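Local coordinates for protein NAD-dependent formate dehydrogenase gamma subunit (PDB 6VW7) that carries a [2Fe-2S] cluster on a thioredoxin-like domain of a cytosolic NAD-dependent formate dehydrogenase, where it probably takes part in electron transfer, at residues V83-R88 with A137-E142; H103-L108 with V121-V126; A19-R24 with H36-T41; G29-I34 with R55-S60. All coordinates share one frame; numbering follows the deposited sequence. Where two conformers were deposited one is given.

Interaction 1. Residues V83-R88 with A137-E142; sequences VVQVCR and AVMVGE. With FES (Fe2/s2 (inorganic) cluster), chain E.
Val84 and Val140 run alongside each other in the same direction, CG2 to CG2 at 4.0 Å, while Val138 meets Val84 at a slant, its CG1 3.7 Å from CG1 of Val84. With Val86 they make one branched, apolar face of an antiparallel strand pair, suited to burial under helices 97-108 and 150-160. Gln85 and Met139 rise from the other face, also alongside each other. The Gln85 chain runs extended beyond CG; its NE2 lies 4.1 Å from Met139 SD. Met139 bends at chi3 and also packs on Leu129 of the same chain and on Pro229 of the beta subunit.

Between Gln85 and Met139 the backbones form a reciprocal pair: Gln85 N gives to Met139 O at 2.8 Å, almost straight at 171°, and Met139 N gives to Gln85 O. The amide of Gln85 does further work through a water that accepts from NE2 and donates to Val83 O and Gly141 O, at the end where the strand turns; the positive phi of Gly141 (66°) is easily taken up by a residue without a side chain.

At the other end Cys87 N bonds to Ala137 O, and Ala137, whose side chain stops at CB, puts that CB 3.9 Å from sulfide S1 of the cluster. SG of Cys87, anti to the backbone N (chi1 -179°), binds iron FE1 at 2.4 Å, together with Cys92. A second water donates to both Cys87 O and Ala137 O. The ligating thiolate thus leaves from the end of a hydrogen-bonded strand, which probably limits the freedom of this ligand.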
loop_
_atom_site.group_PDB
_atom_site.type_symbol
_atom_site.label_atom_id
_atom_site.label_comp_id
_atom_site.label_asym_id
_atom_site.label_seq_id
_atom_site.Cartn_x
_atom_site.Cartn_y
_atom_site.Cartn_z
ATOM N N VAL A 83 -18.799 -7.922 -7.638
ATOM C CA VAL A 83 -17.544 -8.636 -7.438
ATOM C C VAL A 83 -17.150 -8.444 -5.981
ATOM O O VAL A 83 -16.832 -7.327 -5.551
ATOM C CB VAL A 83 -16.434 -8.143 -8.376
ATOM C CG1 VAL A 83 -15.141 -8.887 -8.074
ATOM C CG2 VAL A 83 -16.825 -8.340 -9.823
ATOM N N VAL A 84 -17.183 -9.528 -5.222
ATOM C CA VAL A 84 -16.799 -9.527 -3.817
ATOM C C VAL A 84 -15.383 -10.087 -3.740
ATOM O O VAL A 84 -15.169 -11.257 -4.068
ATOM C CB VAL A 84 -17.767 -10.366 -2.972
ATOM C CG1 VAL A 84 -17.323 -10.379 -1.515
ATOM C CG2 VAL A 84 -19.177 -9.834 -3.099
ATOM N N GLN A 85 -14.413 -9.250 -3.350
ATOM C CA GLN A 85 -13.015 -9.654 -3.186
ATOM C C GLN A 85 -12.736 -9.922 -1.715
ATOM O O GLN A 85 -12.956 -9.044 -0.874
ATOM C CB GLN A 85 -12.049 -8.583 -3.700
ATOM C CG GLN A 85 -12.255 -8.207 -5.157
ATOM C CD GLN A 85 -11.370 -7.048 -5.572
ATOM O OE1 GLN A 85 -10.166 -7.202 -5.685
ATOM N NE2 GLN A 85 -11.968 -5.891 -5.810
ATOM N N VAL A 86 -12.245 -11.122 -1.414
ATOM C CA VAL A 86 -11.872 -11.532 -0.063
ATOM C C VAL A 86 -10.348 -11.596 0.010
ATOM O O VAL A 86 -9.708 -12.328 -0.759
ATOM C CB VAL A 86 -12.499 -12.889 0.301
ATOM C CG1 VAL A 86 -12.081 -13.330 1.715
ATOM C CG2 VAL A 86 -14.023 -12.829 0.141
ATOM N N CYS A 87 -9.763 -10.841 0.936
ATOM C CA CYS A 87 -8.312 -10.841 1.058
ATOM C C CYS A 87 -7.815 -12.175 1.598
ATOM O O CYS A 87 -8.367 -12.711 2.562
ATOM C CB CYS A 87 -7.829 -9.709 1.958
ATOM S SG CYS A 87 -6.014 -9.728 2.040
ATOM N N ARG A 88 -6.784 -12.716 0.947
ATOM C CA ARG A 88 -6.195 -14.000 1.288
ATOM C C ARG A 88 -4.767 -13.885 1.799
ATOM O O ARG A 88 -4.122 -14.912 2.036
ATOM C CB ARG A 88 -6.226 -14.931 0.073
ATOM C CG ARG A 88 -7.609 -15.437 -0.349
ATOM C CD ARG A 88 -7.397 -16.637 -1.272
ATOM N NE ARG A 88 -6.500 -17.614 -0.650
ATOM C CZ ARG A 88 -5.554 -18.295 -1.304
ATOM N NH1 ARG A 88 -5.376 -18.126 -2.612
ATOM N NH2 ARG A 88 -4.781 -19.154 -0.644
ATOM N N ALA A 137 -10.342 -8.494 5.559
ATOM C CA ALA A 137 -10.801 -7.403 4.723
ATOM C C ALA A 137 -11.541 -7.947 3.508
ATOM O O ALA A 137 -11.192 -9.005 2.972
ATOM C CB ALA A 137 -9.624 -6.530 4.286
ATOM N N VAL A 138 -12.580 -7.221 3.093
ATOM C CA VAL A 138 -13.374 -7.538 1.912
ATOM C C VAL A 138 -13.657 -6.237 1.174
ATOM O O VAL A 138 -13.901 -5.202 1.800
ATOM C CB VAL A 138 -14.690 -8.261 2.284
ATOM C CG1 VAL A 138 -15.616 -8.380 1.071
ATOM C CG2 VAL A 138 -14.394 -9.650 2.850
ATOM N N MET A 139 -13.604 -6.285 -0.154
ATOM C CA MET A 139 -14.010 -5.167 -0.994
ATOM C C MET A 139 -15.129 -5.610 -1.927
ATOM O O MET A 139 -15.025 -6.659 -2.571
ATOM C CB MET A 139 -12.832 -4.630 -1.819
ATOM C CG MET A 139 -13.172 -3.335 -2.613
ATOM S SD MET A 139 -11.666 -2.604 -3.308
ATOM C CE MET A 139 -11.501 -1.133 -2.326
ATOM N N VAL A 140 -16.190 -4.811 -2.006
ATOM C CA VAL A 140 -17.287 -5.045 -2.940
ATOM C C VAL A 140 -17.376 -3.821 -3.838
ATOM O O VAL A 140 -17.725 -2.725 -3.379
ATOM C CB VAL A 140 -18.620 -5.313 -2.234
ATOM C CG1 VAL A 140 -19.670 -5.695 -3.267
ATOM C CG2 VAL A 140 -18.455 -6.412 -1.193
ATOM N N GLY A 141 -17.051 -4.007 -5.112
ATOM C CA GLY A 141 -16.888 -2.894 -6.013
ATOM C C GLY A 141 -15.695 -2.096 -5.542
ATOM O O GLY A 141 -14.551 -2.537 -5.671
ATOM N N GLU A 142 -15.953 -0.928 -4.965
ATOM C CA GLU A 142 -14.914 -0.150 -4.307
ATOM C C GLU A 142 -15.256 0.135 -2.850
ATOM O O GLU A 142 -14.621 0.995 -2.229
ATOM C CB GLU A 142 -14.644 1.139 -5.101
ATOM C CG GLU A 142 -14.142 0.817 -6.525
ATOM C CD GLU A 142 -13.850 2.032 -7.411
ATOM O OE1 GLU A 142 -14.233 3.171 -7.057
ATOM O OE2 GLU A 142 -13.189 1.832 -8.460
HETATM FE FE1 FES E . -5.486 -8.376 3.940
HETATM FE FE2 FES E . -3.552 -6.497 3.864
HETATM S S1 FES E . -5.762 -6.175 3.764
HETATM S S2 FES E . -3.352 -8.703 4.254
HETATM O O HOH W 1 -14.737 -5.654 -6.182
HETATM O O HOH W 2 -10.149 -11.269 4.377
#

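Interaction 2. Residues H103-L108 with V121-V126; sequences HAQRAL and VTLEPV
Leu123 has CG anti to its backbone N (chi1 -177°); chi2 of 63° sets CD1, and the two methyls meet different residues of the helix. Leu123 CD2 reaches Gln105 CG at 3.7 Å, the two side chains crossing at about a right angle, whereas Leu123 CD1 faces CB of Ala104 at 4.3 Å and CD1 of Leu108 at 4.1 Å. Leu108 has CG anti to its carbonyl carbon instead. Leu108 CD1 also meets Val121 CG1 at 3.9 Å, so this one methyl sits against both strand residues that face the helix.

Leu123 and Val121 are two apart on strand 121-126 and therefore project from the same side of it, while Ala104 and Leu108 are one helical turn apart on helix 97-108. This is helix-on-sheet packing within the thioredoxin-like fold: the helix runs nearly antiparallel to the strand, at 168°, with the short axes 10.4 Å apart. No hydrogen bond joins the two segments, and their meeting rests on apolar contact. Ala104, with only a methyl, fits where the helix faces the strand, and the longer leucines fill the layer between.

Gln105 stands at the margin, where a residue with an apolar stem and a polar end fits well: its CG rests on Leu123, and NE2 is hydrogen-bonded to Ala101 O in the preceding turn of the helix. Phe153 of helix 150-160 packs on Ala104 and Leu108 as well, while along the sheet Val84 touches Val121 and Val86 touches Leu123.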
loop_
_atom_site.group_PDB
_atom_site.type_symbol
_atom_site.label_atom_id
_atom_site.label_comp_id
_atom_site.label_asym_id
_atom_site.label_seq_id
_atom_site.Cartn_x
_atom_site.Cartn_y
_atom_site.Cartn_z
ATOM N N HIS A 103 -16.086 -20.118 4.560
ATOM C CA HIS A 103 -17.489 -19.788 4.779
ATOM C C HIS A 103 -18.099 -19.127 3.554
ATOM O O HIS A 103 -19.230 -19.441 3.167
ATOM C CB HIS A 103 -17.654 -18.874 5.989
ATOM C CG HIS A 103 -19.043 -18.337 6.126
ATOM N ND1 HIS A 103 -20.102 -19.122 6.528
ATOM C CD2 HIS A 103 -19.560 -17.112 5.867
ATOM C CE1 HIS A 103 -21.209 -18.400 6.532
ATOM N NE2 HIS A 103 -20.908 -17.177 6.134
ATOM N N ALA A 104 -17.369 -18.190 2.941
ATOM C CA ALA A 104 -17.910 -17.465 1.801
ATOM C C ALA A 104 -18.313 -18.416 0.684
ATOM O O ALA A 104 -19.361 -18.235 0.056
ATOM C CB ALA A 104 -16.890 -16.445 1.296
ATOM N N GLN A 105 -17.513 -19.454 0.448
ATOM C CA GLN A 105 -17.834 -20.410 -0.606
ATOM C C GLN A 105 -19.045 -21.260 -0.234
ATOM O O GLN A 105 -19.884 -21.559 -1.090
ATOM C CB GLN A 105 -16.617 -21.286 -0.888
ATOM C CG GLN A 105 -15.488 -20.525 -1.564
ATOM C CD GLN A 105 -14.180 -21.291 -1.570
ATOM O OE1 GLN A 105 -13.900 -22.062 -2.486
ATOM N NE2 GLN A 105 -13.370 -21.077 -0.541
ATOM N N ARG A 106 -19.169 -21.638 1.043
ATOM C CA ARG A 106 -20.363 -22.365 1.470
ATOM C C ARG A 106 -21.607 -21.486 1.384
ATOM O O ARG A 106 -22.655 -21.934 0.910
ATOM C CB ARG A 106 -20.172 -22.923 2.885
ATOM C CG ARG A 106 -19.134 -24.043 2.967
ATOM C CD ARG A 106 -19.049 -24.697 4.353
ATOM N NE ARG A 106 -18.998 -23.729 5.447
ATOM C CZ ARG A 106 -17.889 -23.423 6.117
ATOM N NH1 ARG A 106 -16.743 -24.020 5.811
ATOM N NH2 ARG A 106 -17.923 -22.529 7.099
ATOM N N ALA A 107 -21.514 -20.236 1.839
ATOM C CA ALA A 107 -22.685 -19.368 1.851
ATOM C C ALA A 107 -23.112 -18.994 0.436
ATOM O O ALA A 107 -24.310 -18.869 0.153
ATOM C CB ALA A 107 -22.401 -18.115 2.678
ATOM N N LEU A 108 -22.149 -18.812 -0.465
ATOM C CA LEU A 108 -22.451 -18.466 -1.849
ATOM C C LEU A 108 -22.622 -19.680 -2.756
ATOM O O LEU A 108 -23.190 -19.545 -3.841
ATOM C CB LEU A 108 -21.351 -17.558 -2.405
ATOM C CG LEU A 108 -21.228 -16.229 -1.660
ATOM C CD1 LEU A 108 -19.967 -15.495 -2.082
ATOM C CD2 LEU A 108 -22.468 -15.364 -1.881
ATOM N N VAL A 121 -23.351 -12.453 -7.418
ATOM C CA VAL A 121 -22.051 -12.265 -6.789
ATOM C C VAL A 121 -21.005 -13.059 -7.557
ATOM O O VAL A 121 -21.216 -14.235 -7.872
ATOM C CB VAL A 121 -22.068 -12.695 -5.308
ATOM C CG1 VAL A 121 -20.636 -12.781 -4.747
ATOM C CG2 VAL A 121 -22.898 -11.731 -4.488
ATOM N N THR A 122 -19.886 -12.409 -7.866
ATOM C CA THR A 122 -18.667 -13.081 -8.306
ATOM C C THR A 122 -17.662 -13.016 -7.162
ATOM O O THR A 122 -17.338 -11.926 -6.679
ATOM C CB THR A 122 -18.090 -12.432 -9.567
ATOM O OG1 THR A 122 -18.970 -12.670 -10.676
ATOM C CG2 THR A 122 -16.715 -12.998 -9.886
ATOM N N LEU A 123 -17.178 -14.180 -6.737
ATOM C CA LEU A 123 -16.240 -14.296 -5.626
ATOM C C LEU A 123 -14.814 -14.339 -6.170
ATOM O O LEU A 123 -14.482 -15.215 -6.976
ATOM C CB LEU A 123 -16.546 -15.550 -4.810
ATOM C CG LEU A 123 -15.705 -15.802 -3.563
ATOM C CD1 LEU A 123 -15.934 -14.690 -2.562
ATOM C CD2 LEU A 123 -16.085 -17.151 -2.983
ATOM N N GLU A 124 -13.979 -13.387 -5.744
ATOM C CA GLU A 124 -12.595 -13.275 -6.192
ATOM C C GLU A 124 -11.649 -13.159 -5.005
ATOM O O GLU A 124 -11.986 -12.510 -4.006
ATOM C CB GLU A 124 -12.405 -12.045 -7.091
ATOM C CG GLU A 124 -13.183 -12.074 -8.397
ATOM C CD GLU A 124 -12.481 -12.863 -9.492
ATOM O OE1 GLU A 124 -11.419 -13.477 -9.232
ATOM O OE2 GLU A 124 -13.000 -12.863 -10.627
ATOM N N PRO A 125 -10.453 -13.744 -5.088
ATOM C CA PRO A 125 -9.436 -13.455 -4.082
ATOM C C PRO A 125 -8.735 -12.150 -4.423
ATOM O O PRO A 125 -8.676 -11.724 -5.578
ATOM C CB PRO A 125 -8.483 -14.655 -4.187
ATOM C CG PRO A 125 -8.517 -14.992 -5.655
ATOM C CD PRO A 125 -9.921 -14.603 -6.162
ATOM N N VAL A 126 -8.242 -11.490 -3.389
ATOM C CA VAL A 126 -7.349 -10.351 -3.538
ATOM C C VAL A 126 -6.224 -10.544 -2.534
ATOM O O VAL A 126 -6.404 -11.196 -1.501
ATOM C CB VAL A 126 -8.092 -9.007 -3.329
ATOM C CG1 VAL A 126 -8.690 -8.927 -1.925
ATOM C CG2 VAL A 126 -7.182 -7.810 -3.628
#

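Interaction 3. Residues A19-R24 with H36-T41; sequences AIVAAR and HEIQDT
Over one face of the Arg24 guanidinium lies CG of Glu37, 3.3 Å above the plane and displaced toward the rim; at its edge, in plane, is the carbonyl oxygen of Ile20. Arg24 NH1 donates to that Ile20 O at 3.1 Å, a bond within its own helix that helps fix the rotation of the group. The carboxylate of Glu37 is turned only 13° from the guanidinium plane, yet the pairing is a long salt bridge, with Arg24 NH2 3.7 Å from Glu37 OE1. The oxygen stands well out of the guanidinium plane and no N-H points at it, so the attraction is one of charge alone. The chain of Arg24 is extended from CG to NE, and Glu37 bends at chi2 (67°), the two crossing at about a right angle.

Beside this pair Ile20 supplies the apolar part. Ile20 CG2 packs on Glu37 CG at 3.6 Å and on CG1 of Ile38. Ile20 CD1 lies 3.4 Å from Thr41 OG1, the two side chains running in opposite directions. Thr41 OG1 donates to Glu37 O at 2.8 Å, which satisfies the hydroxyl within its helix and lets a polar residue sit beside isoleucine.

Helices 14-24 and 31-42 form an antiparallel helical hairpin here, crossing at 149° with the short axes 10.1 Å apart. Val21 and Ile38 both touch Ile53 of helix 50-57, which packs against the pair, and His36 reaches the beta subunit at Gly266.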
loop_
_atom_site.group_PDB
_atom_site.type_symbol
_atom_site.label_atom_id
_atom_site.label_comp_id
_atom_site.label_asym_id
_atom_site.label_seq_id
_atom_site.Cartn_x
_atom_site.Cartn_y
_atom_site.Cartn_z
ATOM N N ALA A 19 -13.896 4.540 -29.678
ATOM C CA ALA A 19 -13.618 5.910 -29.252
ATOM C C ALA A 19 -12.671 5.938 -28.063
ATOM O O ALA A 19 -11.793 6.807 -27.978
ATOM C CB ALA A 19 -14.918 6.629 -28.895
ATOM N N ILE A 20 -12.891 5.047 -27.098
ATOM C CA ILE A 20 -11.997 4.952 -25.949
ATOM C C ILE A 20 -10.557 4.752 -26.413
ATOM O O ILE A 20 -9.619 5.406 -25.924
ATOM C CB ILE A 20 -12.445 3.808 -25.020
ATOM C CG1 ILE A 20 -13.701 4.188 -24.218
ATOM C CG2 ILE A 20 -11.290 3.359 -24.119
ATOM C CD1 ILE A 20 -14.356 2.977 -23.545
ATOM N N VAL A 21 -10.369 3.845 -27.372
ATOM C CA VAL A 21 -9.037 3.562 -27.905
ATOM C C VAL A 21 -8.492 4.786 -28.630
ATOM O O VAL A 21 -7.332 5.174 -28.445
ATOM C CB VAL A 21 -9.108 2.336 -28.835
ATOM C CG1 VAL A 21 -7.822 2.152 -29.605
ATOM C CG2 VAL A 21 -9.494 1.074 -28.058
ATOM N N ALA A 22 -9.338 5.426 -29.457
ATOM C CA ALA A 22 -8.891 6.549 -30.276
ATOM C C ALA A 22 -8.482 7.749 -29.428
ATOM O O ALA A 22 -7.577 8.501 -29.816
ATOM C CB ALA A 22 -9.988 6.959 -31.265
ATOM N N ALA A 23 -9.159 7.975 -28.302
ATOM C CA ALA A 23 -8.795 9.084 -27.427
ATOM C C ALA A 23 -7.452 8.842 -26.738
ATOM O O ALA A 23 -6.790 9.801 -26.315
ATOM C CB ALA A 23 -9.874 9.296 -26.362
ATOM N N ARG A 24 -7.045 7.589 -26.594
ATOM C CA ARG A 24 -5.854 7.256 -25.815
ATOM C C ARG A 24 -4.677 6.818 -26.671
ATOM O O ARG A 24 -3.601 6.529 -26.130
ATOM C CB ARG A 24 -6.190 6.163 -24.796
ATOM C CG ARG A 24 -7.095 6.670 -23.692
ATOM C CD ARG A 24 -7.659 5.584 -22.788
ATOM N NE ARG A 24 -8.456 6.203 -21.728
ATOM C CZ ARG A 24 -9.662 6.729 -21.924
ATOM N NH1 ARG A 24 -10.214 6.687 -23.124
ATOM N NH2 ARG A 24 -10.315 7.290 -20.920
ATOM N N HIS A 36 -8.111 -0.576 -18.876
ATOM C CA HIS A 36 -8.869 -0.110 -17.713
ATOM C C HIS A 36 -10.153 0.615 -18.123
ATOM O O HIS A 36 -11.221 0.393 -17.539
ATOM C CB HIS A 36 -8.003 0.813 -16.857
ATOM C CG HIS A 36 -7.053 0.082 -15.953
ATOM N ND1 HIS A 36 -7.472 -0.863 -15.040
ATOM C CD2 HIS A 36 -5.706 0.159 -15.824
ATOM C CE1 HIS A 36 -6.425 -1.324 -14.376
ATOM N NE2 HIS A 36 -5.341 -0.730 -14.842
ATOM N N GLU A 37 -10.064 1.523 -19.092
ATOM C CA GLU A 37 -11.258 2.296 -19.454
ATOM C C GLU A 37 -12.327 1.414 -20.098
ATOM O O GLU A 37 -13.520 1.592 -19.835
ATOM C CB GLU A 37 -10.891 3.450 -20.391
ATOM C CG GLU A 37 -12.077 4.375 -20.762
ATOM C CD GLU A 37 -12.622 5.194 -19.586
ATOM O OE1 GLU A 37 -12.059 5.110 -18.467
ATOM O OE2 GLU A 37 -13.622 5.928 -19.790
ATOM N N ILE A 38 -11.918 0.457 -20.936
ATOM C CA ILE A 38 -12.863 -0.509 -21.498
ATOM C C ILE A 38 -13.527 -1.317 -20.387
ATOM O O ILE A 38 -14.755 -1.407 -20.313
ATOM C CB ILE A 38 -12.164 -1.434 -22.514
ATOM C CG1 ILE A 38 -11.595 -0.627 -23.685
ATOM C CG2 ILE A 38 -13.159 -2.473 -23.029
ATOM C CD1 ILE A 38 -10.762 -1.464 -24.690
ATOM N N GLN A 39 -12.725 -1.914 -19.500
ATOM C CA GLN A 39 -13.289 -2.691 -18.396
ATOM C C GLN A 39 -14.148 -1.823 -17.477
ATOM O O GLN A 39 -15.190 -2.273 -16.986
ATOM C CB GLN A 39 -12.171 -3.383 -17.599
ATOM C CG GLN A 39 -12.680 -4.234 -16.428
ATOM C CD GLN A 39 -11.775 -5.406 -16.108
ATOM O OE1 GLN A 39 -11.423 -6.192 -16.992
ATOM N NE2 GLN A 39 -11.395 -5.536 -14.837
ATOM N N ASP A 40 -13.707 -0.588 -17.199
ATOM C CA ASP A 40 -14.466 0.281 -16.300
ATOM C C ASP A 40 -15.832 0.623 -16.877
ATOM O O ASP A 40 -16.814 0.728 -16.137
ATOM C CB ASP A 40 -13.683 1.564 -15.996
ATOM C CG ASP A 40 -12.471 1.315 -15.083
ATOM O OD1 ASP A 40 -12.320 0.175 -14.591
ATOM O OD2 ASP A 40 -11.664 2.251 -14.877
ATOM N N THR A 41 -15.918 0.811 -18.196
ATOM C CA THR A 41 -17.174 1.241 -18.796
ATOM C C THR A 41 -18.035 0.084 -19.300
ATOM O O THR A 41 -19.266 0.176 -19.241
ATOM C CB THR A 41 -16.909 2.232 -19.941
ATOM O OG1 THR A 41 -16.091 1.623 -20.949
ATOM C CG2 THR A 41 -16.207 3.491 -19.417
#

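Interaction 4. Residues G29-I34 with R55-S60; sequences GALLPI and RALNLS
Leu57 inserts both of its methyls against the start of helix 31-42, in an all-apolar contact of the N-terminal helical bundle. Leu57 CD1 rests on the Leu31 backbone and side chain, 3.8 Å from Leu31 CA, the two leucines crossing at about a right angle. Leu57 CD2 meets Ile34 CD1 tip to tip at 3.8 Å and also touches CB of Ala30 at 4.1 Å. Ala30 and Ile34 are linked by the Ile34 N to Ala30 O backbone bond, and Leu31 lies between them in sequence; the small methyl of Ala30 suits a place beside the branched end of Leu57.

The chain just after Leu57 helps to set its position. Asn58 follows with positive phi (51°) and closes a Schellman motif, turning the chain so that Leu59 also faces helix 31-42. Ser60, the next residue, occupies the N-cap of helix 61-70, its OG accepting from Glu63 N.

Farther out, Ile53 of helix 50-57 packs on Leu31 and Ile34, while Val21 and Arg24 of helix 14-24 touch Ile34. Val67 of helix 61-70 lies against Leu31, which also packs on Gly284 of the beta subunit. Leu59 CD1 stands 4.1 Å from Leu31 CD2.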
loop_
_atom_site.group_PDB
_atom_site.type_symbol
_atom_site.label_atom_id
_atom_site.label_comp_id
_atom_site.label_asym_id
_atom_site.label_seq_id
_atom_site.Cartn_x
_atom_site.Cartn_y
_atom_site.Cartn_z
ATOM N N GLY A 29 2.649 4.348 -23.500
ATOM C CA GLY A 29 2.221 3.131 -22.831
ATOM C C GLY A 29 0.717 3.073 -22.619
ATOM O O GLY A 29 0.239 2.743 -21.533
ATOM N N ALA A 30 -0.041 3.328 -23.688
ATOM C CA ALA A 30 -1.487 3.492 -23.594
ATOM C C ALA A 30 -2.250 2.200 -23.310
ATOM O O ALA A 30 -3.421 2.289 -22.947
ATOM C CB ALA A 30 -2.011 4.092 -24.914
ATOM N N LEU A 31 -1.642 1.017 -23.464
ATOM C CA LEU A 31 -2.435 -0.214 -23.467
ATOM C C LEU A 31 -3.185 -0.417 -22.149
ATOM O O LEU A 31 -4.392 -0.685 -22.162
ATOM C CB LEU A 31 -1.568 -1.429 -23.791
ATOM C CG LEU A 31 -2.334 -2.751 -23.885
ATOM C CD1 LEU A 31 -3.601 -2.583 -24.717
ATOM C CD2 LEU A 31 -1.453 -3.851 -24.488
ATOM N N LEU A 32 -2.485 -0.342 -20.999
ATOM C CA LEU A 32 -3.176 -0.541 -19.722
ATOM C C LEU A 32 -4.237 0.523 -19.438
ATOM O O LEU A 32 -5.309 0.153 -18.932
ATOM C CB LEU A 32 -2.175 -0.626 -18.555
ATOM C CG LEU A 32 -1.820 -2.060 -18.152
ATOM C CD1 LEU A 32 -0.958 -2.680 -19.223
ATOM C CD2 LEU A 32 -1.110 -2.161 -16.772
ATOM N N PRO A 33 -3.992 1.836 -19.633
ATOM C CA PRO A 33 -5.108 2.798 -19.493
ATOM C C PRO A 33 -6.277 2.478 -20.405
ATOM O O PRO A 33 -7.439 2.684 -20.023
ATOM C CB PRO A 33 -4.460 4.144 -19.842
ATOM C CG PRO A 33 -2.995 3.949 -19.373
ATOM C CD PRO A 33 -2.687 2.524 -19.766
ATOM N N ILE A 34 -6.004 1.989 -21.616
ATOM C CA ILE A 34 -7.092 1.625 -22.523
ATOM C C ILE A 34 -7.870 0.442 -21.959
ATOM O O ILE A 34 -9.104 0.459 -21.903
ATOM C CB ILE A 34 -6.541 1.316 -23.928
ATOM C CG1 ILE A 34 -6.130 2.604 -24.634
ATOM C CG2 ILE A 34 -7.557 0.526 -24.757
ATOM C CD1 ILE A 34 -5.441 2.386 -25.983
ATOM N N ARG A 55 -4.553 -2.492 -33.761
ATOM C CA ARG A 55 -4.343 -1.590 -34.887
ATOM C C ARG A 55 -3.976 -0.185 -34.422
ATOM O O ARG A 55 -3.082 0.451 -34.992
ATOM C CB ARG A 55 -5.593 -1.555 -35.772
ATOM C CG ARG A 55 -5.587 -0.462 -36.814
ATOM C CD ARG A 55 -6.594 -0.756 -37.924
ATOM N NE ARG A 55 -6.848 0.424 -38.752
ATOM C CZ ARG A 55 -7.326 0.382 -39.991
ATOM N NH1 ARG A 55 -7.593 -0.788 -40.560
ATOM N NH2 ARG A 55 -7.529 1.508 -40.665
ATOM N N ALA A 56 -4.681 0.339 -33.419
ATOM C CA ALA A 56 -4.441 1.723 -33.024
ATOM C C ALA A 56 -3.066 1.911 -32.381
ATOM O O ALA A 56 -2.454 2.971 -32.544
ATOM C CB ALA A 56 -5.529 2.192 -32.073
ATOM N N LEU A 57 -2.576 0.919 -31.646
ATOM C CA LEU A 57 -1.285 1.013 -30.968
ATOM C C LEU A 57 -0.136 0.403 -31.768
ATOM O O LEU A 57 0.991 0.318 -31.253
ATOM C CB LEU A 57 -1.364 0.334 -29.594
ATOM C CG LEU A 57 -2.491 0.809 -28.655
ATOM C CD1 LEU A 57 -2.268 0.211 -27.256
ATOM C CD2 LEU A 57 -2.600 2.332 -28.574
ATOM N N ASN A 58 -0.390 -0.025 -33.004
ATOM C CA ASN A 58 0.607 -0.713 -33.823
ATOM C C ASN A 58 1.240 -1.863 -33.040
ATOM O O ASN A 58 2.461 -2.025 -32.988
ATOM C CB ASN A 58 1.667 0.265 -34.346
ATOM C CG ASN A 58 2.561 -0.352 -35.430
ATOM O OD1 ASN A 58 2.148 -1.255 -36.164
ATOM N ND2 ASN A 58 3.793 0.141 -35.530
ATOM N N LEU A 59 0.385 -2.666 -32.418
ATOM C CA LEU A 59 0.792 -3.871 -31.706
ATOM C C LEU A 59 0.153 -5.072 -32.388
ATOM O O LEU A 59 -0.826 -4.936 -33.124
ATOM C CB LEU A 59 0.368 -3.825 -30.229
ATOM C CG LEU A 59 0.940 -2.720 -29.340
ATOM C CD1 LEU A 59 0.293 -2.764 -27.982
ATOM C CD2 LEU A 59 2.452 -2.890 -29.206
ATOM N N SER A 60 0.693 -6.260 -32.137
ATOM C CA SER A 60 0.025 -7.433 -32.679
ATOM C C SER A 60 -1.148 -7.822 -31.788
ATOM O O SER A 60 -1.207 -7.476 -30.605
ATOM C CB SER A 60 0.988 -8.614 -32.788
ATOM O OG SER A 60 1.176 -9.167 -31.498
#

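In the fold
The four contacts divide between two parts of the chain. Interactions 3 and 4 come first, their segments alternating in sequence; both use helix 31-42, and their centres are about 11 Å apart within the N-terminal helices, where Val21 touches Ala56 and Ile34. Interactions 1 and 2 follow, interaction 2 nested inside the loop that interaction 1 closes. Their centres are about 9 Å apart and they share the mixed sheet, in which strand 82-87 lies between 121-126 and 138-140. The centres of interactions 1 and 3 are about 24 Å apart, on opposite sides of the chain's centre. The cluster thus belongs to the sheet-bearing part, while both parts also touch the beta subunit.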